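Local coordinates for DUF1285 domain-containing protein (Shewanella baltica, PDB 2RA9), which is of unknown function but adopts a fold with repeated structural motifs and is possibly involved in signal transduction, at residues E75-L80 with S117-L122. Residues are numbered along the deposited sequence; the frame is centred on the assembly and turned at random.
Sequences EDAPLL and SVYLPL. With EDO (1,2-ethanediol), chain F.
Ala77 and Tyr119 lie 8.0 Å apart at their CA atoms, and the touching parts of 75-80 and 117-122 run 44° apart. In the second of the two mixed six-stranded sheets of this fold, which share one strand order, strand 127-130 sits between 79-86 and 118-121, as the backbone bonds of Leu79 with Lys129 and of Val118 with Leu130 confirm; residues 75-78 link strand 69-74 of the first sheet to 79-86 of the second. The contact thus ties the linker to the second sheet, and its anchor is polar. Tyr119 OH donates to Asp76 OD1 at 2.6 Å, on the syn lone pair, with the carboxylate and ring planes turned 66° from each other. Asp76 reaches the phenol because its CG lies anti to the backbone N (chi1 -170°). Its other oxygen, OD2, accepts from a water at 2.8 Å and makes a salt bridge with Lys129 of the intervening strand; the Lys129 charge and the two donated hydrogens would probably favour the ionised form. Next to the hydroxyl, along the same ring edge, the Ala77 methyl lies in the ring plane, CB 3.8 Å from Tyr119 CE2. Farther along, Leu79 and Leu122 touch by single methyls, CD1 to CD1 at 3.7 Å, and both also rest on His103 of strand 102-106. A 1,2-ethanediol, probably from the crystallisation liquor, accepts a hydrogen bond from Val118 N at 2.9 Å. The water on Asp76 OD2 completes the bridge between the segments, standing 2.6 Å from Ser117 OG in a second hydrogen bond.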
ATOM      1  N   GLU A  75       1.849  -2.476 -10.943  1.00 10.95           N
ATOM      2  CA  GLU A  75       3.032  -1.944 -11.596  1.00 12.04           C
ATOM      3  C   GLU A  75       4.207  -1.797 -10.647  1.00 12.97           C
ATOM      4  O   GLU A  75       5.340  -2.109 -11.021  1.00 14.77           O
ATOM      5  CB  GLU A  75       2.728  -0.576 -12.239  1.00 12.82           C
ATOM      6  CG  GLU A  75       3.954   0.043 -12.963  1.00 19.52           C
ATOM      7  CD  GLU A  75       3.678   1.343 -13.711  1.00 27.27           C
ATOM      8  OE1 GLU A  75       2.517   1.836 -13.802  1.00 22.58           O
ATOM      9  OE2 GLU A  75       4.677   1.891 -14.234  1.00 37.23           O
ATOM     10  N   ASP A  76       3.937  -1.306  -9.438  1.00 12.12           N
ATOM     11  CA  ASP A  76       4.968  -0.964  -8.463  1.00 13.38           C
ATOM     12  C   ASP A  76       4.508  -1.506  -7.107  1.00 11.89           C
ATOM     13  O   ASP A  76       4.667  -2.694  -6.868  1.00 14.52           O
ATOM     14  CB  ASP A  76       5.216   0.550  -8.476  1.00 11.81           C
ATOM     15  CG  ASP A  76       6.416   0.961  -7.678  1.00 13.73           C
ATOM     16  OD1 ASP A  76       7.031   0.118  -6.970  1.00 15.93           O
ATOM     17  OD2 ASP A  76       6.748   2.165  -7.776  1.00 17.24           O
ATOM     18  N   ALA A  77       3.878  -0.679  -6.267  1.00 11.78           N
ATOM     19  CA  ALA A  77       3.273  -1.128  -5.022  1.00 10.22           C
ATOM     20  C   ALA A  77       1.742  -1.025  -5.133  1.00 10.67           C
ATOM     21  O   ALA A  77       1.195  -0.191  -5.881  1.00 11.53           O
ATOM     22  CB  ALA A  77       3.719  -0.267  -3.881  1.00 13.48           C
ATOM     23  N   PRO A  78       1.033  -1.871  -4.411  1.00 10.30           N
ATOM     24  CA  PRO A  78      -0.432  -1.863  -4.548  1.00 11.11           C
ATOM     25  C   PRO A  78      -1.101  -0.611  -3.969  1.00 12.21           C
ATOM     26  O   PRO A  78      -2.232  -0.286  -4.336  1.00 11.52           O
ATOM     27  CB  PRO A  78      -0.855  -3.108  -3.735  1.00 11.44           C
ATOM     28  CG  PRO A  78       0.267  -3.370  -2.811  1.00 10.70           C
ATOM     29  CD  PRO A  78       1.486  -2.993  -3.575  1.00 10.64           C
ATOM     30  N   LEU A  79      -0.397   0.065  -3.051  1.00 11.66           N
ATOM     31  CA  LEU A  79      -0.946   1.184  -2.322  1.00 10.92           C
ATOM     32  C   LEU A  79       0.089   2.304  -2.282  1.00 10.80           C
ATOM     33  O   LEU A  79       1.278   2.044  -2.173  1.00 11.31           O
ATOM     34  CB  LEU A  79      -1.299   0.754  -0.910  1.00 11.53           C
ATOM     35  CG  LEU A  79      -2.494  -0.208  -0.805  1.00 12.49           C
ATOM     36  CD1 LEU A  79      -2.552  -0.882   0.495  1.00 15.74           C
ATOM     37  CD2 LEU A  79      -3.814   0.509  -1.137  1.00 13.65           C
ATOM     38  N   LEU A  80      -0.381   3.550  -2.395  1.00 11.09           N
ATOM     39  CA  LEU A  80       0.459   4.728  -2.272  1.00 11.22           C
ATOM     40  C   LEU A  80       0.096   5.431  -0.946  1.00 11.48           C
ATOM     41  O   LEU A  80      -1.029   5.931  -0.765  1.00 12.89           O
ATOM     42  CB  LEU A  80       0.180   5.687  -3.436  1.00 12.64           C
ATOM     43  CG  LEU A  80       1.147   6.889  -3.495  1.00 13.97           C
ATOM     44  CD1 LEU A  80       2.470   6.467  -4.076  1.00 14.19           C
ATOM     45  CD2 LEU A  80       0.525   8.044  -4.267  1.00 17.20           C
ATOM     46  N   SER A 117      12.511   4.726  -4.354  1.00 16.90           N
ATOM     47  CA  SER A 117      11.325   4.804  -3.521  1.00 14.25           C
ATOM     48  C   SER A 117      11.533   4.129  -2.177  1.00 13.63           C
ATOM     49  O   SER A 117      12.424   3.305  -2.000  1.00 15.66           O
ATOM     50  CB  SER A 117      10.150   4.136  -4.213  1.00 15.01           C
ATOM     51  OG  SER A 117       9.859   4.710  -5.467  1.00 16.46           O
ATOM     52  N   VAL A 118      10.673   4.482  -1.229  1.00 13.46           N
ATOM     53  CA  VAL A 118      10.635   3.841   0.066  1.00 13.87           C
ATOM     54  C   VAL A 118       9.269   3.179   0.207  1.00 11.78           C
ATOM     55  O   VAL A 118       8.239   3.727  -0.187  1.00 12.75           O
ATOM     56  CB  VAL A 118      10.840   4.842   1.176  1.00 15.93           C
ATOM     57  CG1 VAL A 118      10.678   4.177   2.562  1.00 16.86           C
ATOM     58  CG2 VAL A 118      12.221   5.495   1.040  1.00 18.78           C
ATOM     59  N   TYR A 119       9.298   1.975   0.765  1.00 11.76           N
ATOM     60  CA  TYR A 119       8.094   1.156   0.948  1.00 12.73           C
ATOM     61  C   TYR A 119       7.935   0.719   2.382  1.00 11.70           C
ATOM     62  O   TYR A 119       8.905   0.407   3.023  1.00 13.07           O
ATOM     63  CB  TYR A 119       8.133  -0.085   0.051  1.00 14.42           C
ATOM     64  CG  TYR A 119       8.333   0.210  -1.400  1.00 13.22           C
ATOM     65  CD1 TYR A 119       9.605   0.414  -1.914  1.00 14.06           C
ATOM     66  CD2 TYR A 119       7.272   0.239  -2.284  1.00 12.60           C
ATOM     67  CE1 TYR A 119       9.804   0.651  -3.234  1.00 14.12           C
ATOM     68  CE2 TYR A 119       7.473   0.506  -3.659  1.00 13.13           C
ATOM     69  CZ  TYR A 119       8.732   0.743  -4.113  1.00 13.28           C
ATOM     70  OH  TYR A 119       8.954   0.974  -5.444  1.00 16.24           O
ATOM     71  N   LEU A 120       6.700   0.712   2.891  1.00 13.69           N
ATOM     72  CA  LEU A 120       6.426   0.253   4.245  1.00 13.48           C
ATOM     73  C   LEU A 120       5.526  -0.970   4.199  1.00 12.17           C
ATOM     74  O   LEU A 120       4.585  -1.007   3.411  1.00 13.27           O
ATOM     75  CB  LEU A 120       5.761   1.351   5.095  1.00 15.23           C
ATOM     76  CG  LEU A 120       6.609   2.595   5.403  1.00 15.55           C
ATOM     77  CD1 LEU A 120       5.802   3.721   6.054  1.00 18.11           C
ATOM     78  CD2 LEU A 120       7.837   2.234   6.265  1.00 17.92           C
ATOM     79  N   PRO A 121       5.770  -1.959   5.064  1.00 14.06           N
ATOM     80  CA  PRO A 121       4.950  -3.156   4.979  1.00 14.53           C
ATOM     81  C   PRO A 121       3.629  -3.009   5.737  1.00 14.64           C
ATOM     82  O   PRO A 121       3.579  -2.452   6.829  1.00 16.49           O
ATOM     83  CB  PRO A 121       5.853  -4.235   5.574  1.00 17.55           C
ATOM     84  CG  PRO A 121       6.688  -3.488   6.595  1.00 17.62           C
ATOM     85  CD  PRO A 121       6.828  -2.091   6.084  1.00 15.36           C
ATOM     86  N   LEU A 122       2.564  -3.457   5.081  1.00 13.86           N
ATOM     87  CA  LEU A 122       1.216  -3.403   5.602  1.00 14.63           C
ATOM     88  C   LEU A 122       0.716  -4.833   5.723  1.00 15.44           C
ATOM     89  O   LEU A 122       1.491  -5.783   5.634  1.00 19.29           O
ATOM     90  CB  LEU A 122       0.325  -2.580   4.650  1.00 12.31           C
ATOM     91  CG  LEU A 122       0.922  -1.262   4.148  1.00 12.86           C
ATOM     92  CD1 LEU A 122       0.065  -0.633   3.105  1.00 13.81           C
ATOM     93  CD2 LEU A 122       1.230  -0.288   5.289  1.00 15.72           C
TER
HETATM   94  C1  EDO F 162       9.516   9.108  -2.545  1.00 25.38           C
HETATM   95  O1  EDO F 162      10.283   8.868  -3.733  1.00 29.40           O
HETATM   96  C2  EDO F 162       9.639   7.941  -1.572  1.00 20.65           C
HETATM   97  O2  EDO F 162       9.023   6.741  -2.095  1.00 16.30           O
HETATM   98  O   HOH W   1       9.333   3.196  -7.542  1.00 23.28           O